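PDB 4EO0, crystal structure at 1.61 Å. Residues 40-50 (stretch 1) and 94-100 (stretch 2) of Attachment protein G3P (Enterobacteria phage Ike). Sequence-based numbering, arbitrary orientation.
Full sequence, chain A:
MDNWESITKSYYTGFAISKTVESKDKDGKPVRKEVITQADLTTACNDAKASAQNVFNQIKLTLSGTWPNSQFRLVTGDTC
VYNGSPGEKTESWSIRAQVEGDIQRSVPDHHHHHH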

# COMPACT_ATOMS: atom_id res chain seq x y z
N ASP A 40 8.23 -0.35 -8.64
CA ASP A 40 7.34 -1.36 -8.07
C ASP A 40 6.84 -0.96 -6.68
O ASP A 40 5.69 -1.28 -6.36
CB ASP A 40 8.04 -2.72 -7.93
CG ASP A 40 8.40 -3.40 -9.23
OD1 ASP A 40 7.74 -3.11 -10.25
OD2 ASP A 40 9.26 -4.29 -9.21
N LEU A 41 7.67 -0.28 -5.86
CA LEU A 41 7.29 0.13 -4.50
C LEU A 41 6.22 1.22 -4.56
O LEU A 41 5.24 1.17 -3.80
CB LEU A 41 8.50 0.61 -3.66
CG LEU A 41 9.27 -0.44 -2.84
CD1 LEU A 41 10.11 -1.33 -3.71
CD2 LEU A 41 10.24 0.21 -1.86
N THR A 42 6.39 2.18 -5.50
CA THR A 42 5.46 3.28 -5.71
C THR A 42 4.11 2.71 -6.12
O THR A 42 3.11 3.15 -5.59
CB THR A 42 6.05 4.31 -6.70
OG1 THR A 42 7.10 4.99 -6.04
CG2 THR A 42 5.01 5.33 -7.18
N THR A 43 4.09 1.73 -7.05
CA THR A 43 2.86 1.07 -7.49
C THR A 43 2.20 0.38 -6.33
O THR A 43 0.98 0.51 -6.17
CB THR A 43 3.16 0.14 -8.67
OG1 THR A 43 3.66 0.95 -9.73
CG2 THR A 43 1.91 -0.63 -9.17
N ALA A 44 2.99 -0.37 -5.53
CA ALA A 44 2.47 -1.07 -4.35
C ALA A 44 1.85 -0.08 -3.35
O ALA A 44 0.79 -0.36 -2.81
CB ALA A 44 3.59 -1.86 -3.70
N CYS A 45 2.47 1.11 -3.16
CA CYS A 45 1.94 2.15 -2.29
C CYS A 45 0.63 2.74 -2.86
O CYS A 45 -0.30 2.99 -2.10
CB CYS A 45 2.97 3.25 -2.01
SG CYS A 45 2.46 4.40 -0.71
N ASN A 46 0.54 2.91 -4.18
CA ASN A 46 -0.70 3.36 -4.82
C ASN A 46 -1.79 2.34 -4.64
O ASN A 46 -2.94 2.72 -4.44
CB ASN A 46 -0.46 3.62 -6.30
CG ASN A 46 0.41 4.82 -6.54
OD1 ASN A 46 0.49 5.73 -5.71
ND2 ASN A 46 1.04 4.86 -7.69
N ASP A 47 -1.45 1.04 -4.68
CA ASP A 47 -2.41 -0.03 -4.44
C ASP A 47 -2.94 0.04 -3.00
O ASP A 47 -4.14 -0.12 -2.78
CB ASP A 47 -1.78 -1.43 -4.69
CG ASP A 47 -1.58 -1.86 -6.14
OD1 ASP A 47 -2.02 -1.12 -7.06
OD2 ASP A 47 -0.99 -2.93 -6.36
N ALA A 48 -2.05 0.30 -2.04
CA ALA A 48 -2.38 0.43 -0.60
C ALA A 48 -3.40 1.58 -0.41
O ALA A 48 -4.42 1.41 0.30
CB ALA A 48 -1.09 0.72 0.20
N LYS A 49 -3.15 2.72 -1.08
CA LYS A 49 -4.03 3.90 -1.05
C LYS A 49 -5.41 3.61 -1.67
O LYS A 49 -6.43 4.01 -1.11
CB LYS A 49 -3.36 5.10 -1.72
CG LYS A 49 -2.14 5.58 -0.97
CD LYS A 49 -1.44 6.66 -1.75
CE LYS A 49 -0.30 7.23 -0.95
NZ LYS A 49 0.45 8.24 -1.75
N ALA A 50 -5.43 2.86 -2.80
CA ALA A 50 -6.66 2.47 -3.47
C ALA A 50 -7.43 1.48 -2.63
O ALA A 50 -8.66 1.53 -2.63
CB ALA A 50 -6.37 1.89 -4.85
N SER A 94 8.83 -10.63 -1.88
CA SER A 94 7.89 -9.51 -2.01
C SER A 94 8.17 -8.44 -0.98
O SER A 94 8.84 -8.69 0.02
CB SER A 94 6.45 -10.01 -1.85
OG SER A 94 6.26 -10.61 -0.58
N ILE A 95 7.60 -7.24 -1.20
CA ILE A 95 7.66 -6.12 -0.26
C ILE A 95 6.23 -5.68 -0.03
O ILE A 95 5.47 -5.55 -0.99
CB ILE A 95 8.53 -4.94 -0.77
CG1 ILE A 95 10.02 -5.32 -0.76
CG2 ILE A 95 8.32 -3.65 0.05
CD1 ILE A 95 10.96 -4.35 -1.51
N ARG A 96 5.88 -5.41 1.23
CA ARG A 96 4.58 -4.91 1.63
C ARG A 96 4.72 -3.41 1.77
O ARG A 96 5.65 -2.96 2.41
CB ARG A 96 4.22 -5.47 3.00
CG ARG A 96 3.88 -6.94 3.00
CD ARG A 96 3.51 -7.42 4.39
NE ARG A 96 3.03 -8.80 4.31
CZ ARG A 96 1.75 -9.14 4.29
NH1 ARG A 96 0.81 -8.20 4.39
NH2 ARG A 96 1.39 -10.41 4.19
N ALA A 97 3.82 -2.65 1.13
CA ALA A 97 3.71 -1.19 1.24
C ALA A 97 2.47 -0.99 2.10
O ALA A 97 1.40 -1.46 1.76
CB ALA A 97 3.49 -0.57 -0.15
N GLN A 98 2.65 -0.36 3.25
CA GLN A 98 1.52 -0.08 4.15
C GLN A 98 1.26 1.40 4.21
O GLN A 98 2.18 2.20 4.43
CB GLN A 98 1.77 -0.62 5.57
CG GLN A 98 1.58 -2.14 5.69
CD GLN A 98 1.97 -2.70 7.02
OE1 GLN A 98 2.22 -1.97 7.99
NE2 GLN A 98 1.96 -4.01 7.12
N VAL A 99 -0.01 1.79 4.01
CA VAL A 99 -0.41 3.19 4.16
C VAL A 99 -1.37 3.31 5.36
O VAL A 99 -2.23 2.42 5.58
CB VAL A 99 -0.97 3.83 2.85
CG1 VAL A 99 -2.41 3.39 2.54
CG2 VAL A 99 -0.87 5.37 2.90
N GLU A 100 -1.29 4.43 6.08
CA GLU A 100 -2.29 4.67 7.12
C GLU A 100 -3.54 5.24 6.47
O GLU A 100 -3.43 6.15 5.65
CB GLU A 100 -1.77 5.65 8.21
CG GLU A 100 -0.63 5.14 9.10
CD GLU A 100 -0.29 6.08 10.23
OE1 GLU A 100 -0.67 7.27 10.15
OE2 GLU A 100 0.36 5.64 11.21

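This is a small, mainly apolar packing contact in which one face of a helix lies against one face of a strand, with no hydrogen bond between them. The helix runs through residues 40-50 and continues beyond both ends of the stretch. Residues from Ser-94 through Val-99 are in extended, strand conformation. The two axes approach to 7.2 Å, and their N-to-C directions differ by 44°. About 362 Å² of surface is buried, counting both sides.

The strand presents every second residue. Ile-95, Ala-97 and Val-99 point their CA-to-CB bonds toward the helix and are buried. Arg-96 and Gln-98 point away. This is the usual alternation of an extended chain, and it gives the strand one apolar face here. The helix answers with residues spaced three or four apart: Leu-41, Ala-44, Cys-45 and Ala-48, all buried. Thr-42, Asn-46 and Ala-50 point away and are exposed.

Ala-97 sits at the closest part of the contact. Its CA lies 5.2 Å from the CA of Cys-45, a short spacing that goes with the small side chains at this point. The CB of Ala-97 is 3.6 Å from the C of Ala-44 and 3.6 Å from the N of Cys-45. The methyl therefore rests on the helix backbone, at the peptide link joining these two residues. That N is not left without a partner, since Cys-45 N donates to Leu-41 O at 2.8 Å within the helix. The side chains also meet, with Ala-44 CB 3.8 Å from Ala-97 CB. Cys-45 CB is farther from Ala-97 CB, at 4.3 Å. The sulfur of Cys-45 is bonded covalently elsewhere in the structure.

Val-99 repeats the pattern one helical turn later. Its CG1 lies 3.6 Å from the C of Ala-48 and 3.8 Å from the CB of Ala-48. The same CG1 is 3.8 Å from the N of Lys-49. Its other methyl, CG2, comes within 4.1 Å of Lys-49 CG. Lys-49 thus adds the aliphatic part of its side chain, while its NZ is hydrogen-bonded elsewhere in the structure. Ala-48 also reaches back along the strand, with its CB 3.7 Å from the O of Ala-97.

At the other end, Leu-41 and Ile-95 meet through the tips of their side chains. Leu-41 starts sideways, but its end comes nearer the strand. Its CD1 meets the CD1 of Ile-95 at 3.8 Å.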